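Local structure of aminotransferase (Streptomyces pactum, 4ZM4) at residues T124-S129 / L274-R279; R279-G282 / P286-A289; A101-L106 / V117-S122. The protein belongs to the class-III aminotransferase family of pyridoxal-phosphate enzymes, whose large cofactor domain is built round a mixed beta-sheet between helices. The protein carries 1 engineered substitution. All coordinates share one frame; numbering follows the deposited sequence.

Interaction 1: residues T124-S129 / L274-R279. Engineered in segment 274-279: R279 (natural residue Lys). With P3B ((3E,4R,5R)-4,5-dihydroxy-3-{[(Z)-{3-hydroxy-2-methyl-5-[(phosphonooxy)methyl]pyridin-4(1H)-ylidene}methyl]imino}cyclohex-1-ene-1-carboxylic acid), chain H.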
loop_
_atom_site.group_PDB
_atom_site.type_symbol
_atom_site.label_atom_id
_atom_site.label_comp_id
_atom_site.label_asym_id
_atom_site.label_seq_id
_atom_site.Cartn_x
_atom_site.Cartn_y
_atom_site.Cartn_z
ATOM N N THR B 124 -3.551 -1.480 5.706
ATOM C CA THR B 124 -3.441 -2.899 5.590
ATOM C C THR B 124 -1.985 -3.329 5.821
ATOM O O THR B 124 -1.715 -4.288 6.574
ATOM C CB THR B 124 -3.992 -3.368 4.213
ATOM O OG1 THR B 124 -5.424 -3.249 4.210
ATOM C CG2 THR B 124 -3.610 -4.810 3.903
ATOM N N GLU B 125 -1.060 -2.673 5.133
ATOM C CA GLU B 125 0.383 -2.984 5.271
ATOM C C GLU B 125 0.880 -2.691 6.690
ATOM O O GLU B 125 1.598 -3.491 7.278
ATOM C CB GLU B 125 1.234 -2.186 4.258
ATOM C CG GLU B 125 1.168 -2.652 2.828
ATOM C CD GLU B 125 2.056 -1.835 1.889
ATOM O OE1 GLU B 125 2.557 -0.747 2.287
ATOM O OE2 GLU B 125 2.257 -2.291 0.748
ATOM N N ALA B 126 0.486 -1.534 7.218
ATOM C CA ALA B 126 0.910 -1.129 8.550
ATOM C C ALA B 126 0.428 -2.099 9.619
ATOM O O ALA B 126 1.199 -2.468 10.513
ATOM C CB ALA B 126 0.440 0.256 8.857
ATOM N N VAL B 127 -0.825 -2.519 9.521
ATOM C CA VAL B 127 -1.349 -3.535 10.420
ATOM C C VAL B 127 -0.567 -4.847 10.314
ATOM O O VAL B 127 -0.187 -5.451 11.344
ATOM C CB VAL B 127 -2.874 -3.752 10.119
ATOM C CG1 VAL B 127 -3.412 -5.073 10.687
ATOM C CG2 VAL B 127 -3.681 -2.579 10.656
ATOM N N ALA B 128 -0.358 -5.343 9.094
ATOM C CA ALA B 128 0.270 -6.688 8.948
ATOM C C ALA B 128 1.636 -6.677 9.635
ATOM O O ALA B 128 1.960 -7.599 10.362
ATOM C CB ALA B 128 0.391 -7.132 7.491
ATOM N N SER B 129 2.414 -5.603 9.434
ATOM C CA SER B 129 3.766 -5.552 10.040
ATOM C C SER B 129 3.725 -5.316 11.519
ATOM O O SER B 129 4.529 -5.917 12.245
ATOM C CB SER B 129 4.637 -4.535 9.333
ATOM O OG SER B 129 5.111 -5.049 8.078
ATOM N N LEU B 274 1.361 -0.510 20.663
ATOM C CA LEU B 274 1.584 -0.113 19.278
ATOM C C LEU B 274 0.353 0.666 18.757
ATOM O O LEU B 274 -0.756 0.475 19.274
ATOM C CB LEU B 274 1.815 -1.328 18.416
ATOM C CG LEU B 274 3.085 -2.137 18.686
ATOM C CD1 LEU B 274 3.072 -3.449 17.884
ATOM C CD2 LEU B 274 4.329 -1.326 18.309
ATOM N N THR B 275 0.580 1.593 17.835
ATOM C CA THR B 275 -0.489 2.407 17.271
ATOM C C THR B 275 -0.342 2.364 15.780
ATOM O O THR B 275 0.773 2.472 15.290
ATOM C CB THR B 275 -0.411 3.876 17.736
ATOM O OG1 THR B 275 -0.649 3.958 19.164
ATOM C CG2 THR B 275 -1.442 4.747 17.032
ATOM N N VAL B 276 -1.421 2.113 15.059
ATOM C CA VAL B 276 -1.385 2.201 13.599
ATOM C C VAL B 276 -2.072 3.495 13.162
ATOM O O VAL B 276 -3.172 3.834 13.653
ATOM C CB VAL B 276 -2.117 1.013 12.927
ATOM C CG1 VAL B 276 -1.897 1.029 11.416
ATOM C CG2 VAL B 276 -1.660 -0.316 13.513
ATOM N N LEU B 277 -1.448 4.198 12.213
ATOM C CA LEU B 277 -1.950 5.493 11.707
ATOM C C LEU B 277 -1.992 5.530 10.201
ATOM O O LEU B 277 -1.188 4.845 9.537
ATOM C CB LEU B 277 -1.044 6.609 12.195
ATOM C CG LEU B 277 -0.834 6.738 13.706
ATOM C CD1 LEU B 277 0.348 7.674 13.974
ATOM C CD2 LEU B 277 -2.071 7.228 14.401
ATOM N N SER B 278 -2.910 6.328 9.654
ATOM C CA SER B 278 -3.007 6.591 8.209
ATOM C C SER B 278 -3.991 7.764 7.992
ATOM O O SER B 278 -4.187 8.570 8.880
ATOM C CB SER B 278 -3.456 5.343 7.457
ATOM O OG SER B 278 -3.411 5.504 6.057
ATOM N N ARG B 279 -4.584 7.878 6.820
ATOM C CA ARG B 279 -5.765 8.743 6.585
ATOM C C ARG B 279 -5.509 10.219 6.804
ATOM O O ARG B 279 -4.998 10.869 5.910
ATOM C CB ARG B 279 -6.970 8.290 7.403
ATOM C CG ARG B 279 -7.352 6.863 7.165
ATOM C CD ARG B 279 -8.103 6.628 5.878
ATOM N NE ARG B 279 -7.928 5.223 5.547
ATOM C CZ ARG B 279 -8.829 4.252 5.680
ATOM N NH1 ARG B 279 -10.073 4.462 6.126
ATOM N NH2 ARG B 279 -8.453 3.027 5.333
HETATM O OAH P3B H . -5.702 -0.812 3.588
HETATM P PBA P3B H . -6.254 0.637 3.919
HETATM O OAI P3B H . -7.525 0.719 3.128
HETATM O OAC P3B H . -5.309 1.758 3.519
HETATM O OAQ P3B H . -6.561 0.510 5.558
HETATM C CAM P3B H . -7.127 -0.696 6.166
HETATM C CAV P3B H . -7.780 -0.295 7.305
HETATM C CAL P3B H . -7.138 -0.520 8.515
HETATM N NAP P3B H . -7.756 -0.082 9.679
HETATM C CAU P3B H . -8.965 0.574 9.642
HETATM C CAA P3B H . -9.585 0.975 10.796
HETATM C CAW P3B H . -9.593 0.755 8.491
HETATM O OAE P3B H . -10.779 1.403 8.524
HETATM C CAX P3B H . -9.035 0.373 7.269
HETATM C CAJ P3B H . -9.750 0.582 6.037
HETATM N NAO P3B H . -11.056 1.012 6.022
HETATM C CAT P3B H . -11.786 1.102 4.865
HETATM C CAK P3B H . -11.388 0.613 3.590
HETATM C CAS P3B H . -12.188 0.650 2.452
HETATM C CAR P3B H . -11.728 0.208 1.198
HETATM O OAD P3B H . -12.399 0.335 0.161
HETATM O OAB P3B H . -10.690 -0.393 1.063
HETATM C CAN P3B H . -13.322 1.361 2.423
HETATM C CAY P3B H . -13.805 2.060 3.704
HETATM O OAF P3B H . -15.226 1.824 3.668
HETATM C CAZ P3B H . -13.124 1.595 5.054
HETATM O OAG P3B H . -13.232 2.516 6.202
#
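In the large domain of a class-III aminotransferase, helix 123-138 packs on a central strand of the seven-stranded sheet, and here A126 and V127 of the helix meet V276 of strand 274-277. V276 does most of the touching through one methyl. With CG1 anti to the backbone N (chi1 -172°), that branch touches two helix side chains that come at it from directions about a right angle apart: A126 CB is 3.6 Å from V276 CG1, while V127 CG2 stands 4.1 Å from the same methyl. The two valines cross at about a right angle, and V127 CG2 also comes within 4.2 Å of V276 CG2, so both branches of the strand residue are engaged. No hydrogen bond crosses this interface. Polar work is done two residues earlier, at the start of the helix, where T124 grips a phosphate oxygen of P3B twice: T124 N donates to OAH over 3.1 Å with an N-H...O angle of 140°, and T124 OG1 donates to the same OAH at 2.5 Å, a short value to be read cautiously. The hydroxyl oxygen of T124 is also bonded to W153 N. V127 and V276 both touch D251 on the neighbouring strand 247-251, whose carboxylate oxygen OD2 is hydrogen-bonded to P3B; the hydrocarbon contact thus adjoins a residue that binds the ligand. The chemistry implies a division of labour: methyl groups help seat the helix on the sheet, and its first turn, whose amides probably give a favourable field for an anion, presents a backbone and a side-chain donor to the phosphate.

Interaction 2: residues R279-G282 / P286-A289. Engineered in segment 279-282: R279 (natural residue Lys). With P3B ((3E,4R,5R)-4,5-dihydroxy-3-{[(Z)-{3-hydroxy-2-methyl-5-[(phosphonooxy)methyl]pyridin-4(1H)-ylidene}methyl]imino}cyclohex-1-ene-1-carboxylic acid), chain H.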
loop_
_atom_site.group_PDB
_atom_site.type_symbol
_atom_site.label_atom_id
_atom_site.label_comp_id
_atom_site.label_asym_id
_atom_site.label_seq_id
_atom_site.Cartn_x
_atom_site.Cartn_y
_atom_site.Cartn_z
ATOM N N ARG B 279 -4.584 7.878 6.820
ATOM C CA ARG B 279 -5.765 8.743 6.585
ATOM C C ARG B 279 -5.509 10.219 6.804
ATOM O O ARG B 279 -4.998 10.869 5.910
ATOM C CB ARG B 279 -6.970 8.290 7.403
ATOM C CG ARG B 279 -7.352 6.863 7.165
ATOM C CD ARG B 279 -8.103 6.628 5.878
ATOM N NE ARG B 279 -7.928 5.223 5.547
ATOM C CZ ARG B 279 -8.829 4.252 5.680
ATOM N NH1 ARG B 279 -10.073 4.462 6.126
ATOM N NH2 ARG B 279 -8.453 3.027 5.333
ATOM N N VAL B 280 -5.883 10.755 7.967
ATOM C CA VAL B 280 -5.737 12.182 8.229
ATOM C C VAL B 280 -4.245 12.523 8.172
ATOM O O VAL B 280 -3.854 13.609 7.717
ATOM C CB VAL B 280 -6.339 12.604 9.595
ATOM C CG1 VAL B 280 -5.998 14.050 9.915
ATOM C CG2 VAL B 280 -7.842 12.415 9.589
ATOM N N MET B 281 -3.413 11.583 8.608
ATOM C CA MET B 281 -1.961 11.800 8.690
ATOM C C MET B 281 -1.379 12.311 7.388
ATOM O O MET B 281 -0.599 13.220 7.404
ATOM C CB MET B 281 -1.252 10.493 9.096
ATOM C CG MET B 281 0.204 10.673 9.511
ATOM S SD MET B 281 0.880 9.101 10.060
ATOM C CE MET B 281 1.126 8.285 8.465
ATOM N N GLY B 282 -1.758 11.706 6.269
ATOM C CA GLY B 282 -1.249 12.079 4.974
ATOM C C GLY B 282 -2.193 12.885 4.103
ATOM O O GLY B 282 -1.893 13.108 2.938
ATOM N N PRO B 286 -1.380 8.319 -0.336
ATOM C CA PRO B 286 -1.276 6.963 0.223
ATOM C C PRO B 286 -0.068 6.771 1.148
ATOM O O PRO B 286 1.082 6.702 0.681
ATOM C CB PRO B 286 -1.199 6.072 -1.011
ATOM C CG PRO B 286 -1.354 6.978 -2.172
ATOM C CD PRO B 286 -1.028 8.355 -1.743
ATOM N N VAL B 287 -0.337 6.766 2.450
ATOM C CA VAL B 287 0.692 6.668 3.481
ATOM C C VAL B 287 0.075 6.207 4.784
ATOM O O VAL B 287 -1.072 6.478 5.063
ATOM C CB VAL B 287 1.435 8.009 3.694
ATOM C CG1 VAL B 287 0.499 9.089 4.198
ATOM C CG2 VAL B 287 2.616 7.851 4.652
ATOM N N ALA B 288 0.849 5.435 5.540
ATOM C CA ALA B 288 0.441 4.907 6.823
ATOM C C ALA B 288 1.698 4.724 7.670
ATOM O O ALA B 288 2.811 4.877 7.177
ATOM C CB ALA B 288 -0.246 3.563 6.655
ATOM N N ALA B 289 1.508 4.437 8.946
ATOM C CA ALA B 289 2.620 4.187 9.851
ATOM C C ALA B 289 2.157 3.297 10.985
ATOM O O ALA B 289 0.975 3.271 11.334
ATOM C CB ALA B 289 3.156 5.518 10.418
HETATM O OAH P3B H . -5.702 -0.812 3.588
HETATM P PBA P3B H . -6.254 0.637 3.919
HETATM O OAI P3B H . -7.525 0.719 3.128
HETATM O OAC P3B H . -5.309 1.758 3.519
HETATM O OAQ P3B H . -6.561 0.510 5.558
HETATM C CAM P3B H . -7.127 -0.696 6.166
HETATM C CAV P3B H . -7.780 -0.295 7.305
HETATM C CAL P3B H . -7.138 -0.520 8.515
HETATM N NAP P3B H . -7.756 -0.082 9.679
HETATM C CAU P3B H . -8.965 0.574 9.642
HETATM C CAA P3B H . -9.585 0.975 10.796
HETATM C CAW P3B H . -9.593 0.755 8.491
HETATM O OAE P3B H . -10.779 1.403 8.524
HETATM C CAX P3B H . -9.035 0.373 7.269
HETATM C CAJ P3B H . -9.750 0.582 6.037
HETATM N NAO P3B H . -11.056 1.012 6.022
HETATM C CAT P3B H . -11.786 1.102 4.865
HETATM C CAK P3B H . -11.388 0.613 3.590
HETATM C CAS P3B H . -12.188 0.650 2.452
HETATM C CAR P3B H . -11.728 0.208 1.198
HETATM O OAD P3B H . -12.399 0.335 0.161
HETATM O OAB P3B H . -10.690 -0.393 1.063
HETATM C CAN P3B H . -13.322 1.361 2.423
HETATM C CAY P3B H . -13.805 2.060 3.704
HETATM O OAF P3B H . -15.226 1.824 3.668
HETATM C CAZ P3B H . -13.124 1.595 5.054
HETATM O OAG P3B H . -13.232 2.516 6.202
#
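M281 and G282, in the loop after strand 274-277, fold back on V287, just before strand 288-292, and on A288 and A289 at its start. Apolar packing alone joins the two segments; hydrogen bonds within and around them, and the bound group, make up the rest. The packing runs first through the end of M281. Its chain runs out extended and then turns at the last torsion (chi3 76°), laying the CE methyl alongside the opposite backbone: M281 CE is 3.7 Å from A288 C, with A289 CB at 3.9 Å from CE and V287 CG2 at 4.1 Å from it. V287 adds its other branch. CG1 sits between the backbone N and the carbonyl carbon (chi1 63°), and this aims it at the main chain of the loop, where V287 CG1 lies 3.5 Å from G282 CA. Helix 315-329 supplies the next layer, with V321 against M281 and A317 against V287. The second kind is hydrogen bonding to backbone atoms, which lies within the loop or reaches beyond it: G282 N makes a weak bond to R279 O at 3.4 Å, and V287 O accepts from S278 OG. The third concerns the bound group. R279, an engineered residue in place of lysine, is bent at chi2 and brings its guanidinium to P3B, with the phosphorus PBA at its edge and in its plane, though the placement of NH2 against P3B is doubtful. R279 N is hydrogen-bonded to Y311 OH of the second subunit. Hydrocarbon contacts thus close the loop on the sheet, while at its beginning the engineered guanidinium stands edge-on to the phosphate, held through NH1 by Y67 O.

Interaction 3: residues A101-L106 / V117-S122. With P3B ((3E,4R,5R)-4,5-dihydroxy-3-{[(Z)-{3-hydroxy-2-methyl-5-[(phosphonooxy)methyl]pyridin-4(1H)-ylidene}methyl]imino}cyclohex-1-ene-1-carboxylic acid), chain H.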
loop_
_atom_site.group_PDB
_atom_site.type_symbol
_atom_site.label_atom_id
_atom_site.label_comp_id
_atom_site.label_asym_id
_atom_site.label_seq_id
_atom_site.Cartn_x
_atom_site.Cartn_y
_atom_site.Cartn_z
ATOM N N ALA B 101 13.120 12.496 9.617
ATOM C CA ALA B 101 13.145 12.974 11.017
ATOM C C ALA B 101 11.993 13.938 11.361
ATOM O O ALA B 101 11.464 13.917 12.482
ATOM C CB ALA B 101 14.497 13.620 11.353
ATOM N N ARG B 102 11.629 14.783 10.408
ATOM C CA ARG B 102 10.550 15.762 10.629
ATOM C C ARG B 102 9.188 15.056 10.699
ATOM O O ARG B 102 8.401 15.341 11.597
ATOM C CB ARG B 102 10.546 16.830 9.551
ATOM C CG ARG B 102 11.849 17.597 9.406
ATOM C CD ARG B 102 11.622 19.116 9.564
ATOM N NE ARG B 102 10.708 19.435 10.671
ATOM C CZ ARG B 102 9.449 19.927 10.610
ATOM N NH1 ARG B 102 8.849 20.245 9.463
ATOM N NH2 ARG B 102 8.781 20.106 11.748
ATOM N N ALA B 103 8.950 14.101 9.803
ATOM C CA ALA B 103 7.721 13.301 9.883
ATOM C C ALA B 103 7.651 12.533 11.181
ATOM O O ALA B 103 6.655 12.595 11.895
ATOM C CB ALA B 103 7.615 12.366 8.709
ATOM N N GLY B 104 8.728 11.836 11.521
ATOM C CA GLY B 104 8.772 11.053 12.747
ATOM C C GLY B 104 8.517 11.924 13.959
ATOM O O GLY B 104 7.699 11.574 14.820
ATOM N N ALA B 105 9.185 13.077 14.020
ATOM C CA ALA B 105 9.099 13.976 15.208
ATOM C C ALA B 105 7.716 14.569 15.375
ATOM O O ALA B 105 7.174 14.609 16.494
ATOM C CB ALA B 105 10.137 15.079 15.127
ATOM N N LEU B 106 7.102 14.989 14.274
ATOM C CA LEU B 106 5.695 15.407 14.329
ATOM C C LEU B 106 4.750 14.346 14.883
ATOM O O LEU B 106 3.877 14.648 15.693
ATOM C CB LEU B 106 5.224 15.905 12.953
ATOM C CG LEU B 106 5.652 17.365 12.761
ATOM C CD1 LEU B 106 5.671 17.792 11.297
ATOM C CD2 LEU B 106 4.743 18.268 13.590
ATOM N N VAL B 117 8.509 5.230 14.721
ATOM C CA VAL B 117 7.567 4.653 13.768
ATOM C C VAL B 117 8.296 3.981 12.626
ATOM O O VAL B 117 9.508 4.162 12.453
ATOM C CB VAL B 117 6.619 5.729 13.159
ATOM C CG1 VAL B 117 5.754 6.353 14.209
ATOM C CG2 VAL B 117 7.408 6.831 12.443
ATOM N N ARG B 118 7.542 3.194 11.858
ATOM C CA ARG B 118 7.909 2.861 10.492
ATOM C C ARG B 118 6.718 3.167 9.605
ATOM O O ARG B 118 5.577 3.120 10.046
ATOM C CB ARG B 118 8.335 1.426 10.364
ATOM C CG ARG B 118 9.731 1.175 10.912
ATOM C CD ARG B 118 10.421 0.047 10.176
ATOM N NE ARG B 118 11.658 -0.375 10.807
ATOM C CZ ARG B 118 12.470 -1.299 10.298
ATOM N NH1 ARG B 118 12.178 -1.905 9.140
ATOM N NH2 ARG B 118 13.594 -1.611 10.934
ATOM N N PHE B 119 7.009 3.584 8.382
ATOM C CA PHE B 119 5.983 3.960 7.426
ATOM C C PHE B 119 5.669 2.824 6.467
ATOM O O PHE B 119 6.487 1.927 6.247
ATOM C CB PHE B 119 6.408 5.181 6.624
ATOM C CG PHE B 119 6.481 6.436 7.456
ATOM C CD1 PHE B 119 5.315 7.136 7.763
ATOM C CD2 PHE B 119 7.685 6.874 7.953
ATOM C CE1 PHE B 119 5.365 8.255 8.543
ATOM C CE2 PHE B 119 7.729 7.991 8.736
ATOM C CZ PHE B 119 6.574 8.680 9.043
ATOM N N ALA B 120 4.461 2.917 5.902
ATOM C CA ALA B 120 3.947 1.969 4.938
ATOM C C ALA B 120 3.103 2.760 3.957
ATOM O O ALA B 120 2.860 3.946 4.166
ATOM C CB ALA B 120 3.099 0.894 5.639
ATOM N N ASN B 121 2.564 2.067 2.955
ATOM C CA ASN B 121 1.699 2.712 1.962
ATOM C C ASN B 121 0.232 2.693 2.350
ATOM O O ASN B 121 -0.551 3.453 1.797
ATOM C CB ASN B 121 1.864 2.021 0.611
ATOM C CG ASN B 121 3.294 1.992 0.172
ATOM O OD1 ASN B 121 3.892 3.041 -0.101
ATOM N ND2 ASN B 121 3.882 0.787 0.105
ATOM N N SER B 122 -0.156 1.826 3.282
ATOM C CA SER B 122 -1.578 1.595 3.569
ATOM C C SER B 122 -1.808 1.055 4.976
ATOM O O SER B 122 -0.891 0.507 5.576
ATOM C CB SER B 122 -2.116 0.585 2.588
ATOM O OG SER B 122 -1.502 -0.666 2.811
HETATM O OAH P3B H . -5.702 -0.812 3.588
HETATM P PBA P3B H . -6.254 0.637 3.919
HETATM O OAI P3B H . -7.525 0.719 3.128
HETATM O OAC P3B H . -5.309 1.758 3.519
HETATM O OAQ P3B H . -6.561 0.510 5.558
HETATM C CAM P3B H . -7.127 -0.696 6.166
HETATM C CAV P3B H . -7.780 -0.295 7.305
HETATM C CAL P3B H . -7.138 -0.520 8.515
HETATM N NAP P3B H . -7.756 -0.082 9.679
HETATM C CAU P3B H . -8.965 0.574 9.642
HETATM C CAA P3B H . -9.585 0.975 10.796
HETATM C CAW P3B H . -9.593 0.755 8.491
HETATM O OAE P3B H . -10.779 1.403 8.524
HETATM C CAX P3B H . -9.035 0.373 7.269
HETATM C CAJ P3B H . -9.750 0.582 6.037
HETATM N NAO P3B H . -11.056 1.012 6.022
HETATM C CAT P3B H . -11.786 1.102 4.865
HETATM C CAK P3B H . -11.388 0.613 3.590
HETATM C CAS P3B H . -12.188 0.650 2.452
HETATM C CAR P3B H . -11.728 0.208 1.198
HETATM O OAD P3B H . -12.399 0.335 0.161
HETATM O OAB P3B H . -10.690 -0.393 1.063
HETATM C CAN P3B H . -13.322 1.361 2.423
HETATM C CAY P3B H . -13.805 2.060 3.704
HETATM O OAF P3B H . -15.226 1.824 3.668
HETATM C CAZ P3B H . -13.124 1.595 5.054
HETATM O OAG P3B H . -13.232 2.516 6.202
#
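F119 points its ring at the helix with the far atom leading: CZ reaches A103 CB at 3.8 Å, the methyl approaching the ring obliquely. With CG anti to the carbonyl carbon (chi1 -68°), the ring projects from strand 116-120 toward helix 98-110. Two residues earlier V117 points to the same helix, and its CG2 comes to 4.4 Å from G104 CA, so a branched side chain meets bare backbone beside the alanine and phenylalanine pair. Intervening R118 turns to the other face of the strand, where its guanidinium bonds L300 O and, in the second subunit, A26 O. The alternation is that of a beta strand, here part of an alpha/beta unit in which helix 98-110 leads by a short connection into strand 116-120, the outermost of the large sheet within this chain, and packs on one side of it. I107 of the same helix widens the apolar patch, as do V322 against A103 and L318 against F119 from helix 315-329. Past the strand, S122 takes the N-cap of helix 123-138, its OG bonded to E125 N and also to E125 OE2 of the second subunit, while S122 CB lies 3.5 Å from the phosphate oxygen OAC of P3B.

All three contacts are buried, hydrocarbon in character and without a hydrogen bond between their paired segments, yet they sit differently on one sheet. Interaction 1 uses central strand 274-277, interaction 2 the loop from that strand into its neighbour 288-292, and interaction 3 strand 116-120, outermost within this chain; the strands are tied in turn by L277 N to A289 O and A288 N to A120 O. Interaction 3 lies farther out, about 18 Å from the chain centre to its own centre against 11 Å for the others, and its helix has exposed residues. Toward P3B the chemistry diverges: helix-start donors in interaction 1, an engineered guanidinium in interaction 2, and in interaction 3 no more than the CB of helix-capping S122 near the phosphate.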